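Local coordinates for protein peroxidase (Cellulomonas bogoriensis 69B4 = DSM 16987, PDB 6QZO) that binds heme b and probably works as a dye-decolourising (DyP-type) peroxidase, using hydrogen peroxide to oxidise its substrates, at residues P44-A56 with G141-L155. Numbering follows the deposited sequence.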
ATOM      1  N   PRO A  44       4.867  14.031  -9.224  1.00 19.95           N
ATOM      2  CA  PRO A  44       4.320  12.766  -8.737  1.00 19.77           C
ATOM      3  C   PRO A  44       4.054  12.777  -7.233  1.00 19.88           C
ATOM      4  O   PRO A  44       4.929  13.093  -6.439  1.00 21.05           O
ATOM      5  CB  PRO A  44       5.383  11.734  -9.148  1.00 19.77           C
ATOM      6  CG  PRO A  44       6.118  12.392 -10.291  1.00 19.57           C
ATOM      7  CD  PRO A  44       6.139  13.857  -9.934  1.00 20.12           C
ATOM      8  N   PRO A  45       2.812  12.475  -6.800  1.00 19.48           N
ATOM      9  CA  PRO A  45       2.494  12.350  -5.381  1.00 19.18           C
ATOM     10  C   PRO A  45       2.846  10.943  -4.872  1.00 18.67           C
ATOM     11  O   PRO A  45       3.310  10.134  -5.646  1.00 18.16           O
ATOM     12  CB  PRO A  45       0.981  12.591  -5.398  1.00 18.96           C
ATOM     13  CG  PRO A  45       0.545  11.903  -6.665  1.00 18.47           C
ATOM     14  CD  PRO A  45       1.632  12.219  -7.657  1.00 18.91           C
ATOM     15  N   SER A  46       2.565  10.671  -3.599  1.00 18.78           N
ATOM     16  CA  SER A  46       3.092   9.499  -2.854  1.00 18.51           C
ATOM     17  C   SER A  46       2.575   8.173  -3.423  1.00 17.96           C
ATOM     18  O   SER A  46       3.361   7.196  -3.412  1.00 17.73           O
ATOM     19  CB  SER A  46       2.788   9.633  -1.393  1.00 18.74           C
ATOM     20  OG  SER A  46       3.473  10.740  -0.835  1.00 19.46           O
ATOM     21  N   PHE A  47       1.321   8.094  -3.883  1.00 18.07           N
ATOM     22  CA  PHE A  47       0.692   6.784  -4.208  1.00 17.95           C
ATOM     23  C   PHE A  47       0.088   6.764  -5.612  1.00 17.68           C
ATOM     24  O   PHE A  47      -0.304   7.835  -6.135  1.00 18.23           O
ATOM     25  CB  PHE A  47      -0.342   6.422  -3.146  1.00 18.52           C
ATOM     26  CG  PHE A  47       0.223   6.553  -1.758  1.00 19.23           C
ATOM     27  CD1 PHE A  47       1.283   5.752  -1.358  1.00 19.79           C
ATOM     28  CD2 PHE A  47      -0.232   7.531  -0.895  1.00 19.76           C
ATOM     29  CE1 PHE A  47       1.848   5.899  -0.099  1.00 20.13           C
ATOM     30  CE2 PHE A  47       0.325   7.666   0.371  1.00 20.60           C
ATOM     31  CZ  PHE A  47       1.370   6.856   0.764  1.00 20.18           C
ATOM     32  N   ILE A  48       0.018   5.548  -6.167  1.00 16.89           N
ATOM     33  CA  ILE A  48      -0.528   5.223  -7.514  1.00 16.74           C
ATOM     34  C   ILE A  48      -1.285   3.894  -7.467  1.00 16.77           C
ATOM     35  O   ILE A  48      -0.813   2.948  -6.815  1.00 16.62           O
ATOM     36  CB  ILE A  48       0.584   5.141  -8.576  1.00 16.62           C
ATOM     37  CG1 ILE A  48      -0.006   5.079  -9.978  1.00 16.68           C
ATOM     38  CG2 ILE A  48       1.537   3.976  -8.313  1.00 16.48           C
ATOM     39  CD1 ILE A  48       0.985   5.470 -11.055  1.00 16.81           C
ATOM     40  N   ALA A  49      -2.406   3.840  -8.180  1.00 16.98           N
ATOM     41  CA  ALA A  49      -3.081   2.587  -8.573  1.00 17.05           C
ATOM     42  C   ALA A  49      -3.362   2.705 -10.065  1.00 17.03           C
ATOM     43  O   ALA A  49      -4.061   3.646 -10.438  1.00 16.45           O
ATOM     44  CB  ALA A  49      -4.340   2.378  -7.773  1.00 17.37           C
ATOM     45  N   LEU A  50      -2.743   1.858 -10.887  1.00 17.43           N
ATOM     46  CA  LEU A  50      -3.131   1.713 -12.302  1.00 17.61           C
ATOM     47  C   LEU A  50      -4.198   0.625 -12.365  1.00 17.50           C
ATOM     48  O   LEU A  50      -3.872  -0.539 -12.026  1.00 17.62           O
ATOM     49  CB  LEU A  50      -1.912   1.293 -13.115  1.00 17.93           C
ATOM     50  CG  LEU A  50      -0.797   2.281 -13.399  1.00 18.38           C
ATOM     51  CD1 LEU A  50      -1.263   3.422 -14.248  1.00 18.57           C
ATOM     52  CD2 LEU A  50      -0.082   2.786 -12.167  1.00 19.13           C
ATOM     53  N   VAL A  51      -5.418   1.011 -12.741  1.00 16.91           N
ATOM     54  CA  VAL A  51      -6.559   0.078 -12.913  1.00 17.38           C
ATOM     55  C   VAL A  51      -6.819  -0.126 -14.410  1.00 17.63           C
ATOM     56  O   VAL A  51      -7.338   0.797 -15.052  1.00 17.75           O
ATOM     57  CB  VAL A  51      -7.812   0.583 -12.178  1.00 17.58           C
ATOM     58  CG1 VAL A  51      -8.923  -0.450 -12.219  1.00 17.66           C
ATOM     59  CG2 VAL A  51      -7.496   0.964 -10.731  1.00 17.85           C
ATOM     60  N   ALA A  52      -6.426  -1.283 -14.933  1.00 17.57           N
ATOM     61  CA  ALA A  52      -6.758  -1.750 -16.287  1.00 17.86           C
ATOM     62  C   ALA A  52      -8.139  -2.395 -16.253  1.00 18.44           C
ATOM     63  O   ALA A  52      -8.385  -3.246 -15.369  1.00 18.54           O
ATOM     64  CB  ALA A  52      -5.715  -2.721 -16.793  1.00 17.74           C
ATOM     65  N   LEU A  53      -9.003  -2.005 -17.191  1.00 18.70           N
ATOM     66  CA  LEU A  53     -10.343  -2.611 -17.334  1.00 19.15           C
ATOM     67  C   LEU A  53     -10.469  -3.160 -18.749  1.00 20.03           C
ATOM     68  O   LEU A  53      -9.769  -2.660 -19.644  1.00 20.09           O
ATOM     69  CB  LEU A  53     -11.418  -1.569 -17.011  1.00 19.09           C
ATOM     70  CG  LEU A  53     -11.334  -0.971 -15.598  1.00 18.37           C
ATOM     71  CD1 LEU A  53     -10.655   0.390 -15.619  1.00 18.07           C
ATOM     72  CD2 LEU A  53     -12.716  -0.858 -14.974  1.00 18.39           C
ATOM     73  N   ASP A  54     -11.283  -4.196 -18.904  1.00 21.08           N
ATOM     74  CA  ASP A  54     -11.646  -4.779 -20.219  1.00 21.80           C
ATOM     75  C   ASP A  54     -13.122  -4.490 -20.487  1.00 22.97           C
ATOM     76  O   ASP A  54     -13.959  -4.693 -19.594  1.00 23.99           O
ATOM     77  CB  ASP A  54     -11.308  -6.268 -20.264  1.00 21.80           C
ATOM     78  CG  ASP A  54      -9.850  -6.555 -20.513  1.00 21.51           C
ATOM     79  OD1 ASP A  54      -9.123  -5.633 -20.958  1.00 21.60           O
ATOM     80  OD2 ASP A  54      -9.452  -7.700 -20.246  1.00 21.57           O
ATOM     81  N   LEU A  55     -13.438  -3.997 -21.675  1.00 24.08           N
ATOM     82  CA  LEU A  55     -14.838  -3.735 -22.095  1.00 24.53           C
ATOM     83  C   LEU A  55     -15.570  -5.075 -22.219  1.00 25.20           C
ATOM     84  O   LEU A  55     -14.920  -6.077 -22.535  1.00 25.61           O
ATOM     85  CB  LEU A  55     -14.820  -2.957 -23.414  1.00 24.41           C
ATOM     86  CG  LEU A  55     -14.186  -1.571 -23.319  1.00 24.05           C
ATOM     87  CD1 LEU A  55     -13.941  -0.985 -24.688  1.00 23.94           C
ATOM     88  CD2 LEU A  55     -15.111  -0.660 -22.513  1.00 24.01           C
ATOM     89  N   ALA A  56     -16.872  -5.105 -21.940  1.00 25.62           N
ATOM     90  CA  ALA A  56     -17.736  -6.280 -22.235  1.00 26.19           C
ATOM     91  C   ALA A  56     -17.739  -6.542 -23.746  1.00 26.66           C
ATOM     92  O   ALA A  56     -17.577  -5.577 -24.494  1.00 26.91           O
ATOM     93  CB  ALA A  56     -19.122  -6.037 -21.700  1.00 26.80           C
ATOM     94  N   GLY A 141      -5.031  -4.550 -21.587  1.00 16.26           N
ATOM     95  CA  GLY A 141      -6.161  -3.770 -21.062  1.00 15.87           C
ATOM     96  C   GLY A 141      -6.748  -2.872 -22.148  1.00 15.79           C
ATOM     97  O   GLY A 141      -5.982  -2.205 -22.811  1.00 15.85           O
ATOM     98  N   ASP A 142      -8.071  -2.868 -22.302  1.00 15.85           N
ATOM     99  CA  ASP A 142      -8.821  -1.991 -23.233  1.00 16.15           C
ATOM    100  C   ASP A 142      -8.730  -0.545 -22.746  1.00 16.02           C
ATOM    101  O   ASP A 142      -8.650   0.353 -23.589  1.00 15.95           O
ATOM    102  CB  ASP A 142     -10.282  -2.416 -23.350  1.00 16.58           C
ATOM    103  CG  ASP A 142     -10.451  -3.787 -23.990  1.00 17.00           C
ATOM    104  OD1 ASP A 142      -9.569  -4.177 -24.749  1.00 17.43           O
ATOM    105  OD2 ASP A 142     -11.460  -4.438 -23.737  1.00 17.18           O
ATOM    106  N   VAL A 143      -8.712  -0.320 -21.430  1.00 15.74           N
ATOM    107  CA  VAL A 143      -8.629   1.063 -20.875  1.00 15.71           C
ATOM    108  C   VAL A 143      -7.901   1.003 -19.535  1.00 15.52           C
ATOM    109  O   VAL A 143      -7.926  -0.055 -18.897  1.00 16.32           O
ATOM    110  CB  VAL A 143     -10.024   1.703 -20.772  1.00 15.83           C
ATOM    111  CG1 VAL A 143     -10.914   0.919 -19.824  1.00 15.91           C
ATOM    112  CG2 VAL A 143      -9.960   3.164 -20.367  1.00 15.67           C
ATOM    113  N   VAL A 144      -7.265   2.099 -19.150  1.00 15.16           N
ATOM    114  CA  VAL A 144      -6.519   2.196 -17.873  1.00 14.78           C
ATOM    115  C   VAL A 144      -6.875   3.512 -17.197  1.00 14.72           C
ATOM    116  O   VAL A 144      -6.972   4.533 -17.895  1.00 14.88           O
ATOM    117  CB  VAL A 144      -5.007   2.112 -18.089  1.00 14.65           C
ATOM    118  CG1 VAL A 144      -4.506   3.271 -18.958  1.00 14.67           C
ATOM    119  CG2 VAL A 144      -4.259   2.050 -16.758  1.00 14.51           C
ATOM    120  N   LEU A 145      -7.031   3.467 -15.873  1.00 14.55           N
ATOM    121  CA  LEU A 145      -7.073   4.669 -15.011  1.00 14.46           C
ATOM    122  C   LEU A 145      -5.790   4.688 -14.179  1.00 14.40           C
ATOM    123  O   LEU A 145      -5.625   3.804 -13.316  1.00 14.19           O
ATOM    124  CB  LEU A 145      -8.317   4.586 -14.121  1.00 14.50           C
ATOM    125  CG  LEU A 145      -9.642   4.462 -14.879  1.00 14.39           C
ATOM    126  CD1 LEU A 145     -10.771   4.124 -13.920  1.00 14.29           C
ATOM    127  CD2 LEU A 145      -9.930   5.735 -15.641  1.00 14.53           C
ATOM    128  N   GLN A 146      -4.895   5.639 -14.446  1.00 14.47           N
ATOM    129  CA  GLN A 146      -3.786   5.918 -13.507  1.00 14.20           C
ATOM    130  C   GLN A 146      -4.349   6.841 -12.435  1.00 14.36           C
ATOM    131  O   GLN A 146      -4.617   8.022 -12.759  1.00 15.04           O
ATOM    132  CB  GLN A 146      -2.580   6.554 -14.193  1.00 14.04           C
ATOM    133  CG  GLN A 146      -1.459   6.862 -13.204  1.00 13.83           C
ATOM    134  CD  GLN A 146      -0.388   7.715 -13.823  1.00 13.91           C
ATOM    135  OE1 GLN A 146       0.533   7.217 -14.459  1.00 13.75           O
ATOM    136  NE2 GLN A 146      -0.506   9.018 -13.625  1.00 14.31           N
ATOM    137  N   VAL A 147      -4.538   6.309 -11.227  1.00 13.95           N
ATOM    138  CA  VAL A 147      -5.092   7.060 -10.064  1.00 13.85           C
ATOM    139  C   VAL A 147      -3.940   7.327  -9.098  1.00 14.04           C
ATOM    140  O   VAL A 147      -3.318   6.331  -8.592  1.00 13.58           O
ATOM    141  CB  VAL A 147      -6.237   6.293  -9.382  1.00 13.60           C
ATOM    142  CG1 VAL A 147      -7.000   7.169  -8.395  1.00 13.72           C
ATOM    143  CG2 VAL A 147      -7.186   5.707 -10.407  1.00 13.53           C
ATOM    144  N   CYS A 148      -3.653   8.616  -8.882  1.00 14.59           N
ATOM    145  CA  CYS A 148      -2.518   9.101  -8.062  1.00 15.01           C
ATOM    146  C   CYS A 148      -3.033  10.031  -6.969  1.00 15.37           C
ATOM    147  O   CYS A 148      -3.886  10.874  -7.299  1.00 15.92           O
ATOM    148  CB  CYS A 148      -1.533   9.877  -8.917  1.00 15.16           C
ATOM    149  SG  CYS A 148      -0.622   8.810 -10.046  1.00 15.27           S
ATOM    150  N   ALA A 149      -2.492   9.906  -5.756  1.00 15.41           N
ATOM    151  CA  ALA A 149      -2.833  10.776  -4.605  1.00 15.92           C
ATOM    152  C   ALA A 149      -1.773  10.682  -3.506  1.00 16.19           C
ATOM    153  O   ALA A 149      -0.999   9.708  -3.478  1.00 16.76           O
ATOM    154  CB  ALA A 149      -4.200  10.430  -4.073  1.00 15.92           C
ATOM    155  N   ASP A 150      -1.761  11.674  -2.624  1.00 16.70           N
ATOM    156  CA  ASP A 150      -0.853  11.753  -1.453  1.00 17.04           C
ATOM    157  C   ASP A 150      -1.491  11.068  -0.243  1.00 17.36           C
ATOM    158  O   ASP A 150      -0.935  11.228   0.858  1.00 18.14           O
ATOM    159  CB  ASP A 150      -0.511  13.211  -1.129  1.00 17.39           C
ATOM    160  CG  ASP A 150       0.670  13.740  -1.902  1.00 17.32           C
ATOM    161  OD1 ASP A 150       1.539  12.912  -2.277  1.00 16.84           O
ATOM    162  OD2 ASP A 150       0.714  14.968  -2.123  1.00 17.92           O
ATOM    163  N   ASP A 151      -2.600  10.350  -0.432  1.00 17.39           N
ATOM    164  CA  ASP A 151      -3.325   9.647   0.661  1.00 17.72           C
ATOM    165  C   ASP A 151      -3.975   8.368   0.133  1.00 17.66           C
ATOM    166  O   ASP A 151      -4.649   8.429  -0.886  1.00 17.93           O
ATOM    167  CB  ASP A 151      -4.383  10.545   1.296  1.00 18.15           C
ATOM    168  CG  ASP A 151      -4.979   9.915   2.544  1.00 18.46           C
ATOM    169  OD1 ASP A 151      -5.929   9.119   2.403  1.00 18.36           O
ATOM    170  OD2 ASP A 151      -4.430  10.170   3.647  1.00 18.81           O
ATOM    171  N   ARG A 152      -3.812   7.260   0.861  1.00 18.37           N
ATOM    172  CA  ARG A 152      -4.183   5.890   0.435  1.00 18.31           C
ATOM    173  C   ARG A 152      -5.693   5.670   0.587  1.00 18.05           C
ATOM    174  O   ARG A 152      -6.255   4.873  -0.189  1.00 18.17           O
ATOM    175  CB  ARG A 152      -3.367   4.868   1.210  1.00 19.19           C
ATOM    176  CG  ARG A 152      -3.421   3.486   0.605  1.00 20.01           C
ATOM    177  CD  ARG A 152      -2.881   3.330  -0.799  1.00 20.03           C
ATOM    178  NE  ARG A 152      -3.130   1.931  -1.060  1.00 20.77           N
ATOM    179  CZ  ARG A 152      -4.294   1.372  -1.440  1.00 21.00           C
ATOM    180  NH1 ARG A 152      -5.395   2.088  -1.625  1.00 21.28           N
ATOM    181  NH2 ARG A 152      -4.346   0.062  -1.586  1.00 21.05           N
ATOM    182  N   THR A 153      -6.333   6.322   1.545  1.00 17.68           N
ATOM    183  CA  THR A 153      -7.806   6.235   1.738  1.00 17.48           C
ATOM    184  C   THR A 153      -8.494   6.974   0.588  1.00 17.53           C
ATOM    185  O   THR A 153      -9.443   6.419   0.027  1.00 17.50           O
ATOM    186  CB  THR A 153      -8.224   6.765   3.114  1.00 17.51           C
ATOM    187  OG1 THR A 153      -7.557   5.957   4.076  1.00 17.37           O
ATOM    188  CG2 THR A 153      -9.716   6.717   3.334  1.00 17.62           C
ATOM    189  N   THR A 154      -8.022   8.180   0.257  1.00 17.88           N
ATOM    190  CA  THR A 154      -8.485   8.976  -0.914  1.00 18.07           C
ATOM    191  C   THR A 154      -8.383   8.123  -2.181  1.00 17.87           C
ATOM    192  O   THR A 154      -9.334   8.124  -2.994  1.00 18.44           O
ATOM    193  CB  THR A 154      -7.667  10.264  -1.073  1.00 18.10           C
ATOM    194  OG1 THR A 154      -7.725  11.026   0.139  1.00 18.62           O
ATOM    195  CG2 THR A 154      -8.159  11.113  -2.224  1.00 18.29           C
ATOM    196  N   LEU A 155      -7.265   7.415  -2.333  1.00 17.75           N
ATOM    197  CA  LEU A 155      -6.969   6.594  -3.535  1.00 17.65           C
ATOM    198  C   LEU A 155      -7.914   5.389  -3.568  1.00 17.53           C
ATOM    199  O   LEU A 155      -8.509   5.113  -4.641  1.00 17.57           O
ATOM    200  CB  LEU A 155      -5.499   6.175  -3.471  1.00 17.58           C
ATOM    201  CG  LEU A 155      -4.961   5.479  -4.715  1.00 17.55           C
ATOM    202  CD1 LEU A 155      -5.024   6.415  -5.866  1.00 17.32           C
ATOM    203  CD2 LEU A 155      -3.524   5.018  -4.511  1.00 17.62           C
TER
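From Phe47 opposite Ala149 to Leu53 opposite Val143, strands 47-55 and 143-149 run antiparallel, their axes at 165°, joined by paired backbone hydrogen bonds such as Val51 N to Leu145 O (2.9 Å). On the face bearing Ile48, Leu50 and Gln146, Gln146 has CG anti to the backbone N (chi1 179°) and is extended beyond it, which carries CB and CG past Leu50 CD1 and Ile48 CD1 and sends the amide onward. The Ile48 side chain crosses that of Gln146 obliquely, CD1 to CG 3.5 Å, while Leu50 lies alongside with CD1 against CB. A glutamine suits this buried place because OE1 bonds to Tyr331 OH and NE2 donates to Gly39 O. Cys148 SG, small and only weakly polar, packs against Ile48 CG1 at 3.8 Å.

These are the two central strands of the four-stranded antiparallel sheet in the N-terminal half of the DyP-type, ferredoxin-like fold; strands 100-105 and 170-179 flank them, and the Ile48 face looks toward strand 306-314 of the heme-binding half. On the other face, Leu155 of helix 152-165 lays CD2 against Phe47 CB (3.7 Å) and near the small Ala49 CB. The Phe47 ring has Ser46 CB over one face and Asp151 N at its edge. Leu53 and Leu145 slant together, CD1 methyls touching.

Aspartates tie both ends. Asp150 OD1 accepts Ser46 N at 2.8 Å. Asp151 OD1 caps the helix through Thr154 N and forms a salt bridge with Arg181, while OD2 accepts Ser182 N, both residues of the second subunit. At the far end a classic beta bulge sets Asp142 and Val143 across from the single Leu53; Asp142 OD2 takes Leu55 N (2.9 Å) on its anti lone pair. Gly141, at positive phi, has no CB to jam against the preceding carbonyl O or crowd Ala52 CB. Asp54 OD1 receives Asp142 N; the other oxygen, OD2, makes a salt bridge with Arg173, which probably eases the proximity of the two carboxylates, whose planes are 45° apart.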